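Long-range contact in exodeoxyribonuclease III (Archaeoglobus fulgidus, PDB 2VOA), which probably cleaves DNA at abasic sites as a metal-dependent AP endonuclease of the exonuclease III family: residues L31-T36 with A67-E72. The protein carries 1 engineered substitution. Residues are numbered along the deposited sequence; the frame is centred on the assembly and turned at random.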
loop_
_atom_site.group_PDB
_atom_site.type_symbol
_atom_site.label_atom_id
_atom_site.label_comp_id
_atom_site.label_asym_id
_atom_site.label_seq_id
_atom_site.Cartn_x
_atom_site.Cartn_y
_atom_site.Cartn_z
ATOM N N LEU A 31 -9.466 -24.236 0.835
ATOM C CA LEU A 31 -8.734 -23.226 1.645
ATOM C C LEU A 31 -9.743 -22.415 2.431
ATOM O O LEU A 31 -10.555 -21.682 1.827
ATOM C CB LEU A 31 -7.908 -22.276 0.760
ATOM C CG LEU A 31 -7.294 -21.090 1.525
ATOM C CD1 LEU A 31 -6.215 -21.543 2.494
ATOM C CD2 LEU A 31 -6.749 -20.020 0.561
ATOM N N CYS A 32 -9.693 -22.556 3.761
ATOM C CA CYS A 32 -10.489 -21.708 4.671
ATOM C C CYS A 32 -9.739 -20.415 4.963
ATOM O O CYS A 32 -8.550 -20.457 5.271
ATOM C CB CYS A 32 -10.780 -22.429 5.985
ATOM S SG CYS A 32 -11.779 -23.881 5.713
ATOM N N MET A 33 -10.423 -19.282 4.908
ATOM C CA MET A 33 -9.765 -18.014 5.191
ATOM C C MET A 33 -10.494 -17.273 6.301
ATOM O O MET A 33 -11.714 -17.374 6.405
ATOM C CB MET A 33 -9.763 -17.135 3.928
ATOM C CG MET A 33 -8.884 -17.663 2.826
ATOM S SD MET A 33 -9.251 -16.890 1.235
ATOM C CE MET A 33 -10.540 -17.997 0.620
ATOM N N GLN A 34 -9.743 -16.539 7.124
ATOM C CA GLN A 34 -10.326 -15.684 8.164
ATOM C C GLN A 34 -9.801 -14.269 8.070
ATOM O O GLN A 34 -8.740 -14.022 7.470
ATOM C CB GLN A 34 -10.027 -16.239 9.553
ATOM C CG GLN A 34 -10.391 -17.721 9.710
ATOM C CD GLN A 34 -9.329 -18.606 9.159
ATOM O OE1 GLN A 34 -8.131 -18.267 9.216
ATOM N NE2 GLN A 34 -9.738 -19.729 8.602
ATOM N N GLU A 35 -10.505 -13.357 8.739
ATOM C CA GLU A 35 -10.216 -11.917 8.665
ATOM C C GLU A 35 -10.089 -11.407 7.231
ATOM O O GLU A 35 -9.137 -10.723 6.861
ATOM C CB GLU A 35 -9.012 -11.538 9.558
ATOM C CG GLU A 35 -9.427 -11.521 11.009
ATOM C CD GLU A 35 -8.478 -10.758 11.912
ATOM O OE1 GLU A 35 -7.448 -11.338 12.318
ATOM O OE2 GLU A 35 -8.797 -9.591 12.270
ATOM N N THR A 36 -11.068 -11.789 6.411
ATOM C CA THR A 36 -11.210 -11.256 5.048
ATOM C C THR A 36 -11.494 -9.754 5.044
ATOM O O THR A 36 -11.145 -9.048 4.075
ATOM C CB THR A 36 -12.312 -11.995 4.245
ATOM O OG1 THR A 36 -13.553 -11.884 4.940
ATOM C CG2 THR A 36 -11.973 -13.485 4.104
ATOM N N ALA A 67 -14.214 -16.996 4.661
ATOM C CA ALA A 67 -14.502 -17.457 3.291
ATOM C C ALA A 67 -13.917 -18.855 3.160
ATOM O O ALA A 67 -13.036 -19.241 3.960
ATOM C CB ALA A 67 -13.875 -16.500 2.276
ATOM N N ILE A 68 -14.433 -19.633 2.195
ATOM C CA ILE A 68 -13.801 -20.914 1.848
ATOM C C ILE A 68 -13.685 -20.958 0.321
ATOM O O ILE A 68 -14.683 -20.753 -0.389
ATOM C CB ILE A 68 -14.620 -22.140 2.317
ATOM C CG1 ILE A 68 -15.007 -22.027 3.794
ATOM C CG2 ILE A 68 -13.850 -23.476 1.985
ATOM C CD1 ILE A 68 -16.147 -23.013 4.174
ATOM N N ALA A 69 -12.457 -21.165 -0.156
ATOM C CA ALA A 69 -12.189 -21.419 -1.587
ATOM C C ALA A 69 -12.016 -22.927 -1.820
ATOM O O ALA A 69 -11.452 -23.645 -0.967
ATOM C CB ALA A 69 -10.953 -20.645 -2.035
ATOM N N SER A 70 -12.520 -23.418 -2.947
ATOM C CA SER A 70 -12.442 -24.847 -3.224
ATOM C C SER A 70 -12.497 -25.187 -4.699
ATOM O O SER A 70 -13.021 -24.410 -5.520
ATOM C CB SER A 70 -13.539 -25.604 -2.455
ATOM O OG SER A 70 -14.845 -25.169 -2.827
ATOM N N LEU A 71 -11.933 -26.341 -5.042
ATOM C CA LEU A 71 -11.975 -26.815 -6.420
ATOM C C LEU A 71 -13.388 -27.300 -6.776
ATOM O O LEU A 71 -13.880 -27.072 -7.885
ATOM C CB LEU A 71 -10.933 -27.927 -6.631
ATOM C CG LEU A 71 -9.473 -27.461 -6.480
ATOM C CD1 LEU A 71 -8.527 -28.663 -6.509
ATOM C CD2 LEU A 71 -9.082 -26.426 -7.545
ATOM N N GLU A 72 -14.034 -27.962 -5.823
ATOM C CA GLU A 72 -15.398 -28.460 -6.029
ATOM C C GLU A 72 -16.422 -27.434 -5.533
ATOM O O GLU A 72 -16.154 -26.679 -4.586
ATOM C CB GLU A 72 -15.592 -29.810 -5.328
ATOM C CG GLU A 72 -14.765 -30.965 -5.939
ATOM C CD GLU A 72 -14.989 -31.094 -7.450
ATOM O OE1 GLU A 72 -16.158 -31.026 -7.889
ATOM O OE2 GLU A 72 -13.998 -31.255 -8.208
#
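Leu31 pairs with Ala69, and Met33 with Ala67, where strands 30-34 and 63-70 run antiparallel side by side, each pair closed by two backbone hydrogen bonds. At the first, Leu31 N donates to Ala69 O (2.7 Å) and Ala69 N returns a bond to Leu31 O. At the second, the bond from Met33 N to Ala67 O is nearly straight (170°). The return bond is longer, 3.1 Å from Ala67 N to Met33 O, and its donor stands well off the carbonyl plane. Met33 O also accepts from the side chain of Asn103. Between these two hydrogen-bonded pairs, Cys32 and Ile68 form the non-hydrogen-bonded pair, with CA atoms 4.4 Å apart, and Ile68 CA makes a C-H···O contact to Leu31 O.

These strands lie inside one of the two sheets of the DNase I-like alpha/beta sandwich. Strand 2-8 flanks 30-34 on its other side, and the face bearing Cys32 and Ile68 is turned to the second sheet, where they touch Val101 and Ile92, respectively.

Apolar contacts occupy both faces. On the inner one, Cys32 SG lies 4.2 Å from Ile68 CG1. On the other, the Met33 chain bends at its last torsion (chi3 -89°) and lays CE across the alanine methyls, 3.8 Å from Ala69 CB and 4.0 Å from Ala67 CB. Thr36 CG2 meets Ala67 CB from the loop after the strand.

That same loop carries Glu35, a predicted magnesium ligand, whose OE1 is hydrogen-bonded to Asn8 ND2 and whose side chain packs on a sugar of the bound DNA.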